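Long-range contacts in peptidoglycan synthetase penicillin-binding protein 3 (Bifidobacterium adolescentis, PDB 4YE5), which probably binds penicillin and probably cross-links peptidoglycan as a cell-wall transpeptidase: residues K421-P426 with G447-V452; L374-E379 with N407-T412; D214-I219 with I429-T434; D222-T227 with I255-D260. One frame throughout, in Å; residues are numbered along the deposited sequence.

Contact 1 (K421-P426 with G447-V452); sequences KGVKKP and GEATRV
Lys424 and Thr450 form an antiparallel hydrogen-bonded pair, and the directions of the two segments are 152° apart. Lys424 N donates to Thr450 O at 2.9 Å, and Thr450 N donates back to Lys424 O at 3.0 Å. Val452 N adds a third backbone bond, to Gly422 O at 2.8 Å.

Val423 and Arg451 are the adjoining non-hydrogen-bonded pair. Their side chains lie on the same face of the sheet and cross at about a right angle. Val423 CG2 sits over one face of the guanidinium, 3.4 Å from Arg451 NH2. At the edge of that group, in its plane, Arg451 NH1 donates to Lys421 O at 2.9 Å. The bond is fairly straight, 163° at the hydrogen. Arg451 NH1 also bonds to Ile453 O, so two carbonyls hold this nitrogen. The other methyl of Val423, CG1, meets Ala449 CB at 4.0 Å.

On the face that carries Lys424 and Thr450, Lys424 CB packs against Val452 CG2 at 3.7 Å. The Lys424 chain bends at chi3 (73°) and again at chi4. Its NZ donates to a water, which in turn donates to Lys424 O and Glu448 O. The water thus ties the lysine end to both segments. Lys424 also touches Asn413 and Val417 of helix 408-419, and Val452 touches Val417. The arrangement is a small two-stranded antiparallel sheet at the surface of the transpeptidase domain, with strands 430-434 and 440-442 in the chain between its two strands.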
loop_
_atom_site.group_PDB
_atom_site.type_symbol
_atom_site.label_atom_id
_atom_site.label_comp_id
_atom_site.label_asym_id
_atom_site.label_seq_id
_atom_site.Cartn_x
_atom_site.Cartn_y
_atom_site.Cartn_z
ATOM N N LYS A 421 14.999 12.755 -14.844
ATOM C CA LYS A 421 16.361 13.084 -15.279
ATOM C C LYS A 421 17.334 11.909 -15.179
ATOM O O LYS A 421 18.539 12.116 -15.020
ATOM C CB LYS A 421 16.899 14.297 -14.503
ATOM C CG LYS A 421 16.090 15.579 -14.750
ATOM C CD LYS A 421 16.442 16.669 -13.771
ATOM C CE LYS A 421 15.915 18.011 -14.249
ATOM N NZ LYS A 421 16.215 19.077 -13.258
ATOM N N GLY A 422 16.811 10.684 -15.254
ATOM C CA GLY A 422 17.662 9.501 -15.297
ATOM C C GLY A 422 17.960 8.879 -13.948
ATOM O O GLY A 422 18.764 7.944 -13.845
ATOM N N VAL A 423 17.308 9.406 -12.908
ATOM C CA VAL A 423 17.550 8.979 -11.534
ATOM C C VAL A 423 16.369 8.125 -11.050
ATOM O O VAL A 423 15.205 8.472 -11.258
ATOM C CB VAL A 423 17.756 10.188 -10.591
ATOM C CG1 VAL A 423 17.792 9.751 -9.118
ATOM C CG2 VAL A 423 19.046 10.950 -10.958
ATOM N N LYS A 424 16.675 6.981 -10.452
ATOM C CA LYS A 424 15.630 6.150 -9.851
ATOM C C LYS A 424 15.663 6.296 -8.336
ATOM O O LYS A 424 16.696 6.053 -7.701
ATOM C CB LYS A 424 15.807 4.669 -10.222
ATOM C CG LYS A 424 14.684 3.765 -9.663
ATOM C CD LYS A 424 14.634 2.402 -10.348
ATOM C CE LYS A 424 15.790 1.513 -9.927
ATOM N NZ LYS A 424 15.715 1.127 -8.499
ATOM N N LYS A 425 14.535 6.697 -7.758
ATOM C CA LYS A 425 14.388 6.723 -6.306
ATOM C C LYS A 425 13.655 5.503 -5.777
ATOM O O LYS A 425 12.839 4.912 -6.476
ATOM C CB LYS A 425 13.639 7.979 -5.876
ATOM C CG LYS A 425 14.490 9.238 -5.911
ATOM C CD LYS A 425 13.817 10.343 -5.125
ATOM C CE LYS A 425 14.711 11.541 -4.984
ATOM N NZ LYS A 425 13.926 12.690 -4.484
ATOM N N PRO A 426 13.932 5.120 -4.522
ATOM C CA PRO A 426 13.053 4.107 -3.938
ATOM C C PRO A 426 11.649 4.712 -3.800
ATOM O O PRO A 426 11.524 5.869 -3.412
ATOM C CB PRO A 426 13.676 3.854 -2.559
ATOM C CG PRO A 426 14.447 5.117 -2.252
ATOM C CD PRO A 426 14.952 5.604 -3.576
ATOM N N GLY A 447 17.530 2.065 1.066
ATOM C CA GLY A 447 18.146 2.161 -0.246
ATOM C C GLY A 447 18.135 3.578 -0.796
ATOM O O GLY A 447 17.311 4.408 -0.411
ATOM N N GLU A 448 19.050 3.856 -1.713
ATOM C CA GLU A 448 19.269 5.226 -2.150
ATOM C C GLU A 448 18.893 5.501 -3.597
ATOM O O GLU A 448 18.710 4.585 -4.407
ATOM C CB GLU A 448 20.724 5.623 -1.909
ATOM C CG GLU A 448 21.709 4.493 -2.135
ATOM C CD GLU A 448 23.039 4.736 -1.440
ATOM O OE1 GLU A 448 23.714 5.734 -1.776
ATOM O OE2 GLU A 448 23.402 3.935 -0.550
ATOM N N ALA A 449 18.768 6.785 -3.910
ATOM C CA ALA A 449 18.627 7.218 -5.287
ATOM C C ALA A 449 19.850 6.746 -6.076
ATOM O O ALA A 449 20.972 6.828 -5.592
ATOM C CB ALA A 449 18.507 8.730 -5.342
ATOM N N THR A 450 19.636 6.234 -7.283
ATOM C CA THR A 450 20.761 5.822 -8.114
ATOM C C THR A 450 20.592 6.373 -9.515
ATOM O O THR A 450 19.476 6.425 -10.031
ATOM C CB THR A 450 20.876 4.276 -8.213
ATOM O OG1 THR A 450 19.766 3.762 -8.961
ATOM C CG2 THR A 450 20.867 3.651 -6.831
ATOM N N ARG A 451 21.692 6.745 -10.155
ATOM C CA ARG A 451 21.587 7.157 -11.549
ATOM C C ARG A 451 21.514 5.924 -12.439
ATOM O O ARG A 451 22.422 5.085 -12.414
ATOM C CB ARG A 451 22.775 8.029 -11.981
ATOM C CG ARG A 451 22.747 8.369 -13.493
ATOM C CD ARG A 451 23.530 9.661 -13.837
ATOM N NE ARG A 451 23.051 10.801 -13.058
ATOM C CZ ARG A 451 21.933 11.478 -13.313
ATOM N NH1 ARG A 451 21.156 11.142 -14.340
ATOM N NH2 ARG A 451 21.591 12.495 -12.540
ATOM N N VAL A 452 20.459 5.833 -13.248
ATOM C CA VAL A 452 20.301 4.704 -14.170
ATOM C C VAL A 452 20.921 5.021 -15.535
ATOM O O VAL A 452 21.594 4.173 -16.134
ATOM C CB VAL A 452 18.807 4.310 -14.332
ATOM C CG1 VAL A 452 18.658 3.174 -15.325
ATOM C CG2 VAL A 452 18.199 3.915 -12.976
HETATM O O HOH W 1 16.856 3.295 -6.710
#

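Contact 2 (L374-E379 with N407-T412); sequences LNLPGE and NVMQLT
Met409, a selenomethionine, sets its methyl group against the acidic side chain of Glu379. Met409 CE lies 3.6 Å from Glu379 CG and close to the carboxylate carbon too. Bends at chi2 (86°) and chi3 (74°) curl the Met409 chain. The same methyl touches Leu376 CD1 at 4.2 Å, and Met409 CG meets Leu374 CD1 at 4.1 Å.

The polar link between the segments runs through a water. It donates to Glu379 OE2 at 2.7 Å and accepts from Asn407 ND2 at 3.1 Å. The carboxylate and amide planes are turned 71° apart. Asn407 is the N-cap of the helix and forms a capping box with Gln410: Gln410 N donates to Asn407 OD1 at 2.9 Å, and Asn407 N donates to Gln410 OE1 at 3.0 Å.

On its own side, Glu379 closes a type II turn that starts at Leu376. Its OE1 accepts from Leu376 N at 3.2 Å, and its OE2 also bonds to Thr372 OG1. The carboxylate therefore has polar partners on both oxygens although its carbon chain lies against a buried methyl. This is consistent with a charged, fixed carboxylate near the start of the helix.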
loop_
_atom_site.group_PDB
_atom_site.type_symbol
_atom_site.label_atom_id
_atom_site.label_comp_id
_atom_site.label_asym_id
_atom_site.label_seq_id
_atom_site.Cartn_x
_atom_site.Cartn_y
_atom_site.Cartn_z
ATOM N N LEU A 374 8.974 -1.477 -1.000
ATOM C CA LEU A 374 7.771 -1.016 -0.286
ATOM C C LEU A 374 7.295 -1.990 0.794
ATOM O O LEU A 374 6.588 -1.592 1.723
ATOM C CB LEU A 374 6.623 -0.767 -1.265
ATOM C CG LEU A 374 6.789 0.390 -2.259
ATOM C CD1 LEU A 374 5.825 0.205 -3.423
ATOM C CD2 LEU A 374 6.575 1.735 -1.582
ATOM N N ASN A 375 7.657 -3.261 0.646
ATOM C CA ASN A 375 7.259 -4.320 1.586
ATOM C C ASN A 375 5.753 -4.519 1.735
ATOM O O ASN A 375 5.280 -4.883 2.804
ATOM C CB ASN A 375 7.864 -4.099 2.973
ATOM C CG ASN A 375 9.371 -3.973 2.940
ATOM O OD1 ASN A 375 10.060 -4.730 2.250
ATOM N ND2 ASN A 375 9.896 -3.005 3.687
ATOM N N LEU A 376 4.996 -4.279 0.673
ATOM C CA LEU A 376 3.561 -4.562 0.687
ATOM C C LEU A 376 3.365 -6.068 0.783
ATOM O O LEU A 376 4.048 -6.825 0.080
ATOM C CB LEU A 376 2.917 -4.037 -0.601
ATOM C CG LEU A 376 2.922 -2.500 -0.656
ATOM C CD1 LEU A 376 2.752 -1.998 -2.067
ATOM C CD2 LEU A 376 1.828 -1.969 0.246
ATOM N N PRO A 377 2.462 -6.522 1.676
ATOM C CA PRO A 377 2.191 -7.966 1.738
ATOM C C PRO A 377 1.644 -8.457 0.395
ATOM O O PRO A 377 0.786 -7.792 -0.182
ATOM C CB PRO A 377 1.121 -8.070 2.827
ATOM C CG PRO A 377 1.398 -6.874 3.729
ATOM C CD PRO A 377 1.769 -5.782 2.747
ATOM N N GLY A 378 2.155 -9.579 -0.109
ATOM C CA GLY A 378 1.620 -10.168 -1.327
ATOM C C GLY A 378 2.260 -9.616 -2.592
ATOM O O GLY A 378 1.901 -9.996 -3.701
ATOM N N GLU A 379 3.214 -8.713 -2.414
ATOM C CA GLU A 379 3.952 -8.128 -3.519
ATOM C C GLU A 379 4.988 -9.121 -4.058
ATOM O O GLU A 379 5.711 -9.733 -3.283
ATOM C CB GLU A 379 4.675 -6.873 -3.023
ATOM C CG GLU A 379 5.468 -6.157 -4.088
ATOM C CD GLU A 379 6.311 -5.010 -3.527
ATOM O OE1 GLU A 379 6.082 -4.569 -2.376
ATOM O OE2 GLU A 379 7.224 -4.562 -4.244
ATOM N N ASN A 407 5.424 -5.915 -11.848
ATOM C CA ASN A 407 4.156 -5.428 -11.304
ATOM C C ASN A 407 3.997 -3.960 -11.657
ATOM O O ASN A 407 4.922 -3.346 -12.222
ATOM C CB ASN A 407 4.006 -5.692 -9.792
ATOM C CG ASN A 407 5.159 -5.159 -8.987
ATOM O OD1 ASN A 407 5.556 -3.998 -9.132
ATOM N ND2 ASN A 407 5.726 -6.013 -8.137
ATOM N N VAL A 408 2.836 -3.393 -11.355
ATOM C CA VAL A 408 2.587 -2.020 -11.750
ATOM C C VAL A 408 3.536 -1.026 -11.074
ATOM O O VAL A 408 3.888 0.001 -11.673
ATOM C CB VAL A 408 1.074 -1.627 -11.573
ATOM C CG1 VAL A 408 0.710 -1.418 -10.104
ATOM C CG2 VAL A 408 0.744 -0.361 -12.391
HETATM N N MSE A 409 3.982 -1.325 -9.847
HETATM C CA MSE A 409 4.876 -0.409 -9.133
HETATM C C MSE A 409 6.260 -0.372 -9.798
HETATM O O MSE A 409 6.888 0.684 -9.929
HETATM C CB MSE A 409 5.030 -0.803 -7.651
HETATM C CG MSE A 409 3.745 -0.732 -6.828
HETATM SE SE MSE A 409 2.688 -2.370 -6.953
HETATM C CE MSE A 409 3.749 -3.578 -5.823
ATOM N N GLN A 410 6.753 -1.543 -10.179
ATOM C CA GLN A 410 8.049 -1.636 -10.849
ATOM C C GLN A 410 8.016 -0.948 -12.220
ATOM O O GLN A 410 8.941 -0.228 -12.591
ATOM C CB GLN A 410 8.422 -3.101 -11.050
ATOM C CG GLN A 410 8.777 -3.826 -9.758
ATOM C CD GLN A 410 8.978 -5.302 -10.004
ATOM O OE1 GLN A 410 8.237 -5.900 -10.788
ATOM N NE2 GLN A 410 9.987 -5.900 -9.355
ATOM N N LEU A 411 6.947 -1.172 -12.972
ATOM C CA LEU A 411 6.826 -0.552 -14.287
ATOM C C LEU A 411 6.797 0.975 -14.144
ATOM O O LEU A 411 7.449 1.706 -14.881
ATOM C CB LEU A 411 5.539 -1.034 -14.965
ATOM C CG LEU A 411 5.337 -0.526 -16.392
ATOM C CD1 LEU A 411 6.552 -0.868 -17.208
ATOM C CD2 LEU A 411 4.076 -1.148 -16.996
ATOM N N THR A 412 6.049 1.440 -13.154
ATOM C CA THR A 412 5.844 2.850 -12.941
ATOM C C THR A 412 7.152 3.500 -12.478
ATOM O O THR A 412 7.494 4.584 -12.930
ATOM C CB THR A 412 4.716 3.083 -11.924
ATOM O OG1 THR A 412 3.479 2.629 -12.494
ATOM C CG2 THR A 412 4.573 4.561 -11.584
HETATM O O HOH W 2 8.280 -5.665 -6.412
#

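Contact 3 (D214-I219 with I429-T434); sequences DVTLTI and IIKSIT
Chi1 of Ser432 (64°) puts OG between its backbone N and carbonyl carbon, 3.3 Å from Thr216 CB. Thr216 OG1 stands anti to its own carbonyl carbon (chi1 -66°). One water then joins three hydroxyls: it lies 2.6 Å from Thr216 OG1 and 2.7 Å from Thr434 OG1, and it also bonds to Ser432 OG.

The strands are antiparallel, and Asp214 pairs with Thr434 through two backbone bonds. A classic beta bulge follows, where Lys431 and Ser432 both face Thr216. Thr216 O accepts from Lys431 N at 2.8 Å and from Ser432 N at 3.2 Å. The register shifts by one residue there. Beyond it, Thr218 N donates to Ile429 O at 2.8 Å.

Ile430 CD1 touches two side chains of the other strand, Leu217 CD2 at 3.7 Å and Val215 CG1 at 3.9 Å. Lys431 lies beside Thr216, pointing the same way, and its NZ bonds to Thr38 OG1.

Both strands belong to a mixed sheet. Strand 35-36 runs parallel to strand 214-217 on one side, and strand 440-442 flanks strand 430-434 on the other. Helix 172-176 packs on Leu217, Ile429 and Ile430, and helix 178-182 packs on Val215 and Ile433.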
loop_
_atom_site.group_PDB
_atom_site.type_symbol
_atom_site.label_atom_id
_atom_site.label_comp_id
_atom_site.label_asym_id
_atom_site.label_seq_id
_atom_site.Cartn_x
_atom_site.Cartn_y
_atom_site.Cartn_z
ATOM N N ASP A 214 0.873 6.594 15.262
ATOM C CA ASP A 214 0.022 6.778 14.088
ATOM C C ASP A 214 0.872 6.783 12.822
ATOM O O ASP A 214 2.018 7.224 12.837
ATOM C CB ASP A 214 -0.764 8.081 14.171
ATOM C CG ASP A 214 -1.583 8.194 15.460
ATOM O OD1 ASP A 214 -2.199 7.193 15.895
ATOM O OD2 ASP A 214 -1.617 9.302 16.020
ATOM N N VAL A 215 0.288 6.307 11.730
ATOM C CA VAL A 215 0.990 6.177 10.465
ATOM C C VAL A 215 0.312 7.063 9.426
ATOM O O VAL A 215 -0.908 6.979 9.220
ATOM C CB VAL A 215 0.964 4.705 9.983
ATOM C CG1 VAL A 215 1.418 4.601 8.534
ATOM C CG2 VAL A 215 1.829 3.831 10.889
ATOM N N THR A 216 1.097 7.919 8.785
ATOM C CA THR A 216 0.611 8.764 7.693
ATOM C C THR A 216 1.106 8.231 6.347
ATOM O O THR A 216 2.315 8.056 6.156
ATOM C CB THR A 216 1.108 10.217 7.888
ATOM O OG1 THR A 216 0.509 10.772 9.069
ATOM C CG2 THR A 216 0.754 11.086 6.688
ATOM N N LEU A 217 0.173 7.973 5.426
ATOM C CA LEU A 217 0.495 7.437 4.097
ATOM C C LEU A 217 0.837 8.578 3.150
ATOM O O LEU A 217 0.462 9.716 3.404
ATOM C CB LEU A 217 -0.722 6.677 3.518
ATOM C CG LEU A 217 -1.346 5.598 4.420
ATOM C CD1 LEU A 217 -2.456 4.838 3.623
ATOM C CD2 LEU A 217 -0.236 4.663 4.855
ATOM N N THR A 218 1.534 8.272 2.059
ATOM C CA THR A 218 1.674 9.232 0.969
ATOM C C THR A 218 0.391 9.294 0.116
ATOM O O THR A 218 0.216 10.220 -0.679
ATOM C CB THR A 218 2.826 8.848 0.048
ATOM O OG1 THR A 218 2.568 7.548 -0.490
ATOM C CG2 THR A 218 4.182 8.843 0.824
ATOM N N ILE A 219 -0.481 8.297 0.275
ATOM C CA ILE A 219 -1.734 8.245 -0.479
ATOM C C ILE A 219 -2.595 9.462 -0.154
ATOM O O ILE A 219 -2.752 9.825 1.009
ATOM C CB ILE A 219 -2.560 6.983 -0.134
ATOM C CG1 ILE A 219 -1.780 5.706 -0.448
ATOM C CG2 ILE A 219 -3.933 6.998 -0.851
ATOM C CD1 ILE A 219 -1.632 5.405 -1.957
ATOM N N ILE A 429 5.478 4.781 0.354
ATOM C CA ILE A 429 4.060 4.833 0.636
ATOM C C ILE A 429 3.791 5.226 2.098
ATOM O O ILE A 429 2.703 5.731 2.421
ATOM C CB ILE A 429 3.352 3.502 0.282
ATOM C CG1 ILE A 429 1.830 3.709 0.221
ATOM C CG2 ILE A 429 3.752 2.405 1.248
ATOM C CD1 ILE A 429 1.094 2.542 -0.406
ATOM N N ILE A 430 4.773 5.002 2.975
ATOM C CA ILE A 430 4.683 5.484 4.355
ATOM C C ILE A 430 5.420 6.819 4.481
ATOM O O ILE A 430 6.641 6.873 4.385
ATOM C CB ILE A 430 5.288 4.476 5.369
ATOM C CG1 ILE A 430 4.625 3.105 5.248
ATOM C CG2 ILE A 430 5.157 5.012 6.796
ATOM C CD1 ILE A 430 3.106 3.108 5.406
ATOM N N LYS A 431 4.673 7.895 4.682
ATOM C CA LYS A 431 5.236 9.238 4.703
ATOM C C LYS A 431 5.832 9.587 6.076
ATOM O O LYS A 431 6.953 10.097 6.170
ATOM C CB LYS A 431 4.140 10.235 4.325
ATOM C CG LYS A 431 4.418 11.703 4.576
ATOM C CD LYS A 431 3.328 12.514 3.879
ATOM C CE LYS A 431 3.399 13.970 4.212
ATOM N NZ LYS A 431 2.302 14.714 3.542
ATOM N N SER A 432 5.083 9.313 7.138
ATOM C CA SER A 432 5.557 9.637 8.486
ATOM C C SER A 432 4.936 8.790 9.584
ATOM O O SER A 432 3.936 8.096 9.372
ATOM C CB SER A 432 5.377 11.128 8.801
ATOM O OG SER A 432 4.012 11.501 8.810
ATOM N N ILE A 433 5.571 8.825 10.752
ATOM C CA ILE A 433 5.052 8.167 11.932
ATOM C C ILE A 433 4.991 9.196 13.051
ATOM O O ILE A 433 5.956 9.934 13.257
ATOM C CB ILE A 433 5.955 6.982 12.332
ATOM C CG1 ILE A 433 5.875 5.888 11.256
ATOM C CG2 ILE A 433 5.566 6.435 13.715
ATOM C CD1 ILE A 433 6.856 4.762 11.460
ATOM N N THR A 434 3.849 9.270 13.741
ATOM C CA THR A 434 3.664 10.206 14.846
ATOM C C THR A 434 3.634 9.429 16.157
ATOM O O THR A 434 2.749 8.588 16.354
ATOM C CB THR A 434 2.335 10.975 14.722
ATOM O OG1 THR A 434 2.250 11.594 13.440
ATOM C CG2 THR A 434 2.228 12.053 15.797
HETATM O O HOH W 3 2.167 10.368 11.057
#

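Contact 4 (D222-T227 with I255-D260); sequences DVQWYT and ILALAD
The Gln224 amide meets the backbone of Leu258 edge-on, with both of its polar atoms. Leu258 N donates to Gln224 OE1 at 2.9 Å, in the amide plane and on a lone pair. Gln224 NE2 donates to Leu258 O at 3.0 Å. This partner lies in the amide plane of Gln224, but the donor stands 67° above the carbonyl plane of Leu258. Ala257 CB and Ala259 CB lie on one side of the amide plane, 3.5 Å from OE1 and 3.7 Å from NE2 respectively; Ile219 CG2 is on the other.

The setting is a helix packed on a sheet. Helix 221-238 lies against strand 255-260, an outermost strand of the five-stranded antiparallel sheet of the transpeptidase domain, whose family belongs to the beta-lactamase clan. The axes of the short segments pass 7.7 Å apart at 25°. Chi2 of Gln224 (77°) bends CD out of the extended line. NE2 also bonds to Glu228 OE2.

The helix meets two alanines of the strand. Ala257 CB meets Val223 CG1 at 3.8 Å, and Ala259 CB meets Thr227 CG2 at 3.7 Å. Val223 also packs on Leu546 of helix 535-549, and Thr227 on Ile542. On the sheet side, Leu256 and Ala257 both face Val247 in a classic beta bulge. Thr227 OG1 donates to Val223 O at 2.8 Å, and Thr227 N reaches that oxygen from the opposite face of its plane.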
loop_
_atom_site.group_PDB
_atom_site.type_symbol
_atom_site.label_atom_id
_atom_site.label_comp_id
_atom_site.label_asym_id
_atom_site.label_seq_id
_atom_site.Cartn_x
_atom_site.Cartn_y
_atom_site.Cartn_z
ATOM N N ASP A 222 -8.373 11.940 -1.900
ATOM C CA ASP A 222 -9.091 12.455 -3.076
ATOM C C ASP A 222 -8.565 11.880 -4.392
ATOM O O ASP A 222 -9.345 11.555 -5.292
ATOM C CB ASP A 222 -9.064 13.990 -3.106
ATOM C CG ASP A 222 -9.588 14.606 -1.799
ATOM O OD1 ASP A 222 -10.798 14.449 -1.508
ATOM O OD2 ASP A 222 -8.787 15.223 -1.049
ATOM N N VAL A 223 -7.251 11.752 -4.527
ATOM C CA VAL A 223 -6.717 11.125 -5.748
ATOM C C VAL A 223 -7.079 9.631 -5.785
ATOM O O VAL A 223 -7.431 9.084 -6.833
ATOM C CB VAL A 223 -5.189 11.296 -5.850
ATOM C CG1 VAL A 223 -4.640 10.603 -7.107
ATOM C CG2 VAL A 223 -4.809 12.816 -5.837
ATOM N N GLN A 224 -6.971 8.968 -4.639
ATOM C CA GLN A 224 -7.294 7.545 -4.564
ATOM C C GLN A 224 -8.764 7.324 -4.919
ATOM O O GLN A 224 -9.108 6.433 -5.694
ATOM C CB GLN A 224 -7.020 7.002 -3.146
ATOM C CG GLN A 224 -7.303 5.484 -3.016
ATOM C CD GLN A 224 -6.204 4.607 -3.628
ATOM O OE1 GLN A 224 -5.058 5.020 -3.756
ATOM N NE2 GLN A 224 -6.551 3.372 -3.948
ATOM N N TRP A 225 -9.633 8.145 -4.355
ATOM C CA TRP A 225 -11.066 8.013 -4.623
ATOM C C TRP A 225 -11.361 8.224 -6.098
ATOM O O TRP A 225 -12.106 7.443 -6.693
ATOM C CB TRP A 225 -11.910 8.989 -3.791
ATOM C CG TRP A 225 -13.394 8.771 -3.987
ATOM C CD1 TRP A 225 -14.212 7.959 -3.241
ATOM C CD2 TRP A 225 -14.231 9.355 -5.001
ATOM N NE1 TRP A 225 -15.497 8.010 -3.727
ATOM C CE2 TRP A 225 -15.534 8.851 -4.809
ATOM C CE3 TRP A 225 -14.001 10.246 -6.058
ATOM C CZ2 TRP A 225 -16.603 9.209 -5.634
ATOM C CZ3 TRP A 225 -15.069 10.600 -6.878
ATOM C CH2 TRP A 225 -16.349 10.081 -6.660
ATOM N N TYR A 226 -10.787 9.269 -6.694
ATOM C CA TYR A 226 -11.077 9.526 -8.116
ATOM C C TYR A 226 -10.523 8.417 -9.017
ATOM O O TYR A 226 -11.127 8.035 -10.027
ATOM C CB TYR A 226 -10.570 10.899 -8.562
ATOM C CG TYR A 226 -11.161 11.333 -9.892
ATOM C CD1 TYR A 226 -12.438 11.898 -9.964
ATOM C CD2 TYR A 226 -10.456 11.170 -11.057
ATOM C CE1 TYR A 226 -12.986 12.281 -11.189
ATOM C CE2 TYR A 226 -10.998 11.528 -12.293
ATOM C CZ TYR A 226 -12.254 12.094 -12.353
ATOM O OH TYR A 226 -12.771 12.465 -13.582
ATOM N N THR A 227 -9.354 7.894 -8.656
ATOM C CA THR A 227 -8.756 6.847 -9.466
ATOM C C THR A 227 -9.621 5.576 -9.411
ATOM O O THR A 227 -9.846 4.927 -10.438
ATOM C CB THR A 227 -7.320 6.549 -8.998
ATOM O OG1 THR A 227 -6.536 7.748 -9.119
ATOM C CG2 THR A 227 -6.707 5.459 -9.859
ATOM N N ILE A 255 3.885 7.651 -3.526
ATOM C CA ILE A 255 2.728 7.038 -4.179
ATOM C C ILE A 255 1.437 7.737 -3.764
ATOM O O ILE A 255 1.044 7.677 -2.614
ATOM C CB ILE A 255 2.648 5.535 -3.840
ATOM C CG1 ILE A 255 3.957 4.855 -4.297
ATOM C CG2 ILE A 255 1.393 4.902 -4.481
ATOM C CD1 ILE A 255 4.028 3.374 -3.999
ATOM N N LEU A 256 0.788 8.418 -4.703
ATOM C CA LEU A 256 -0.392 9.209 -4.363
ATOM C C LEU A 256 -1.672 8.411 -4.482
ATOM O O LEU A 256 -2.686 8.782 -3.879
ATOM C CB LEU A 256 -0.492 10.415 -5.291
ATOM C CG LEU A 256 0.149 11.734 -4.845
ATOM C CD1 LEU A 256 1.301 11.572 -3.860
ATOM C CD2 LEU A 256 0.633 12.428 -6.073
ATOM N N ALA A 257 -1.641 7.359 -5.306
ATOM C CA ALA A 257 -2.765 6.432 -5.440
ATOM C C ALA A 257 -2.271 5.097 -5.955
ATOM O O ALA A 257 -1.362 5.041 -6.787
ATOM C CB ALA A 257 -3.865 6.993 -6.390
ATOM N N LEU A 258 -2.896 4.022 -5.473
ATOM C CA LEU A 258 -2.590 2.673 -5.933
ATOM C C LEU A 258 -3.890 1.910 -5.848
ATOM O O LEU A 258 -4.341 1.559 -4.749
ATOM C CB LEU A 258 -1.527 2.023 -5.040
ATOM C CG LEU A 258 -1.038 0.610 -5.394
ATOM C CD1 LEU A 258 -0.499 0.589 -6.850
ATOM C CD2 LEU A 258 0.060 0.151 -4.418
ATOM N N ALA A 259 -4.501 1.667 -6.999
ATOM C CA ALA A 259 -5.929 1.341 -7.028
ATOM C C ALA A 259 -6.237 0.148 -7.908
ATOM O O ALA A 259 -5.506 -0.132 -8.866
ATOM C CB ALA A 259 -6.714 2.562 -7.527
ATOM N N ASP A 260 -7.312 -0.567 -7.576
ATOM C CA ASP A 260 -7.791 -1.636 -8.438
ATOM C C ASP A 260 -9.311 -1.520 -8.587
ATOM O O ASP A 260 -9.953 -0.739 -7.880
ATOM C CB ASP A 260 -7.377 -3.019 -7.921
ATOM C CG ASP A 260 -7.929 -3.325 -6.528
ATOM O OD1 ASP A 260 -9.156 -3.205 -6.308
ATOM O OD2 ASP A 260 -7.118 -3.660 -5.641
#

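Overall arrangement
Along the chain, contact 3 opens first, at 214-219, and its second strand arrives about 210 residues later. Contacts 4 and 2 close within that span, in that order. Contact 1 opens just before 429-434 and closes after it, so contacts 1 and 3 interleave. The centres of contacts 2, 3 and 4 lie about 15 to 17 Å apart, and these three touch one another. Leu374 packs on both Ile429 and Ile255, and Thr218 OG1 probably bonds to Ile255 O. Contact 1 stands apart at the surface, its centre about 17 Å from that of contact 2. Helix 408-419 joins contact 2 to strand 423-424. Contacts 3 and 4 bring the mixed sheet up to the five-stranded sheet.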